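Local coordinates for response regulator receiver protein (Paraburkholderia phymatum, PDB 5TE9) that probably acts as a CheY-like receiver in two-component signalling, accepting a phosphoryl group on an aspartate, at residues L59-E62 and D67-R70. Residues are numbered along the deposited sequence; the frame is centred on the assembly and turned at random.
Sequences LRRE and DAPR
The guanidinium of R61 turns one face to R70, whose CG lies 3.4 Å from R61 NH1, while the carbonyl oxygen of A68 sits at its edge, near the guanidinium plane. That oxygen meets carbon rather than nitrogen: A68 O is 3.1 Å from R61 CD. The methyl of A68 lies 4.1 Å from R61 CG, near the start of the same chain, and also touches F58 of helix 52-60. R61 thus reaches from A68 to R70, its aliphatic part over A68 and its head group against the aliphatic part of R70. Its CG is anti to the carbonyl carbon, and a bend at chi3 (-74°) carries NE away from R70; the head group returns through NH1, the nitrogen that comes closest to R70 CG. The guanidinium of R70 stands almost perpendicular to that of R61, the planes 81° apart; the two do not stack, and R61 NH2 and R70 NH1 remain 5.4 Å from each other.

The backbone sets up this meeting. R61 leaves the helix with positive phi (58°) in a Schellman motif, its CA 5.5 Å from that of A68, and its side chain starts out toward the loop that leads into strand 71-76. The contact therefore closes the helix-to-strand return of a CheY-like receiver domain at the surface. Chemically it is van der Waals packing of arginine methylenes, an alanine methyl and a carbonyl, without a hydrogen bond or salt bridge between the segments; the like charges of the two arginines probably favour the separation of their head groups.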
ATOM      1  N   LEU A  59      -2.776  25.513   1.330  1.00 52.33           N
ATOM      2  CA  LEU A  59      -1.400  25.582   0.853  1.00 52.18           C
ATOM      3  C   LEU A  59      -0.654  26.755   1.478  1.00 63.31           C
ATOM      4  O   LEU A  59       0.438  26.588   2.039  1.00 63.55           O
ATOM      5  CB  LEU A  59      -1.396  25.673  -0.672  1.00 51.28           C
ATOM      6  CG  LEU A  59      -2.035  24.406  -1.250  1.00 54.29           C
ATOM      7  CD1 LEU A  59      -2.217  24.527  -2.743  1.00 54.97           C
ATOM      8  CD2 LEU A  59      -1.197  23.173  -0.890  1.00 44.79           C
ATOM      9  N   ARG A  60      -1.241  27.950   1.411  1.00 64.95           N
ATOM     10  CA  ARG A  60      -0.593  29.117   1.984  1.00 73.78           C
ATOM     11  C   ARG A  60      -0.611  29.095   3.507  1.00 78.49           C
ATOM     12  O   ARG A  60       0.082  29.905   4.133  1.00 86.12           O
ATOM     13  CB  ARG A  60      -1.263  30.388   1.450  1.00 77.68           C
ATOM     14  CG  ARG A  60      -1.395  30.403  -0.066  1.00 76.83           C
ATOM     15  CD  ARG A  60      -2.065  31.668  -0.561  1.00 86.82           C
ATOM     16  NE  ARG A  60      -2.249  31.678  -2.013  1.00 92.03           N
ATOM     17  CZ  ARG A  60      -1.279  31.914  -2.893  1.00 95.04           C
ATOM     18  NH1 ARG A  60      -0.043  32.147  -2.474  1.00 96.70           N
ATOM     19  NH2 ARG A  60      -1.542  31.911  -4.195  1.00 95.54           N
ATOM     20  N   ARG A  61      -1.378  28.184   4.105  1.00 76.88           N
ATOM     21  CA  ARG A  61      -1.459  28.033   5.556  1.00 78.62           C
ATOM     22  C   ARG A  61      -1.902  29.342   6.203  1.00 80.75           C
ATOM     23  O   ARG A  61      -1.238  29.891   7.083  1.00 85.13           O
ATOM     24  CB  ARG A  61      -0.130  27.515   6.123  1.00 78.45           C
ATOM     25  CG  ARG A  61       0.315  26.220   5.403  1.00 70.03           C
ATOM     26  CD  ARG A  61       1.577  25.580   5.952  1.00 68.65           C
ATOM     27  NE  ARG A  61       2.780  26.313   5.586  1.00 73.34           N
ATOM     28  CZ  ARG A  61       4.009  25.872   5.817  1.00 72.63           C
ATOM     29  NH1 ARG A  61       4.184  24.698   6.404  1.00 71.10           N
ATOM     30  NH2 ARG A  61       5.062  26.597   5.462  1.00 73.38           N
ATOM     31  N   GLU A  62      -3.047  29.838   5.736  1.00 82.40           N
ATOM     32  CA  GLU A  62      -3.620  31.107   6.155  1.00 89.83           C
ATOM     33  C   GLU A  62      -5.017  30.898   6.728  1.00 91.45           C
ATOM     34  O   GLU A  62      -5.717  29.944   6.375  1.00 92.12           O
ATOM     35  CB  GLU A  62      -3.715  32.086   4.980  1.00 92.45           C
ATOM     36  CG  GLU A  62      -2.419  32.340   4.229  1.00 91.62           C
ATOM     37  CD  GLU A  62      -2.649  33.156   2.961  1.00 87.87           C
ATOM     38  OE1 GLU A  62      -3.772  33.085   2.411  1.00 81.29           O
ATOM     39  OE2 GLU A  62      -1.713  33.860   2.516  1.00 88.43           O
ATOM     40  N   ASP A  67      -2.217  26.418  10.594  1.00 79.18           N
ATOM     41  CA  ASP A  67      -1.314  25.355  11.022  1.00 71.34           C
ATOM     42  C   ASP A  67      -1.460  24.105  10.164  1.00 73.72           C
ATOM     43  O   ASP A  67      -1.245  22.992  10.638  1.00 73.04           O
ATOM     44  CB  ASP A  67      -1.538  25.018  12.491  1.00 74.85           C
ATOM     45  CG  ASP A  67      -0.786  25.953  13.422  1.00 86.27           C
ATOM     46  OD1 ASP A  67       0.467  25.995  13.350  1.00 85.35           O
ATOM     47  OD2 ASP A  67      -1.453  26.649  14.217  1.00 85.97           O
ATOM     48  N   ALA A  68      -1.818  24.270   8.900  1.00 73.77           N
ATOM     49  CA  ALA A  68      -1.867  23.132   8.000  1.00 68.63           C
ATOM     50  C   ALA A  68      -0.460  22.592   7.768  1.00 63.86           C
ATOM     51  O   ALA A  68       0.513  23.347   7.774  1.00 66.81           O
ATOM     52  CB  ALA A  68      -2.490  23.520   6.660  1.00 65.24           C
ATOM     53  N   PRO A  69      -0.324  21.286   7.568  1.00 58.64           N
ATOM     54  CA  PRO A  69       0.957  20.736   7.117  1.00 58.15           C
ATOM     55  C   PRO A  69       1.072  20.855   5.610  1.00 54.08           C
ATOM     56  O   PRO A  69       0.081  20.772   4.886  1.00 47.66           O
ATOM     57  CB  PRO A  69       0.876  19.262   7.545  1.00 56.69           C
ATOM     58  CG  PRO A  69      -0.546  19.048   8.048  1.00 57.55           C
ATOM     59  CD  PRO A  69      -1.350  20.245   7.680  1.00 58.73           C
ATOM     60  N   ARG A  70       2.297  21.076   5.137  1.00 59.79           N
ATOM     61  CA  ARG A  70       2.555  21.000   3.707  1.00 61.38           C
ATOM     62  C   ARG A  70       2.152  19.625   3.199  1.00 53.97           C
ATOM     63  O   ARG A  70       2.571  18.614   3.772  1.00 58.48           O
ATOM     64  CB  ARG A  70       4.033  21.225   3.402  1.00 74.78           C
ATOM     65  CG  ARG A  70       4.558  22.595   3.744  1.00 93.77           C
ATOM     66  CD  ARG A  70       6.008  22.726   3.296  1.00103.94           C
ATOM     67  NE  ARG A  70       6.236  22.144   1.972  1.00101.50           N
ATOM     68  CZ  ARG A  70       5.840  22.698   0.827  1.00 94.28           C
ATOM     69  NH1 ARG A  70       5.174  23.850   0.833  1.00 92.04           N
ATOM     70  NH2 ARG A  70       6.106  22.095  -0.326  1.00 88.87           N
TER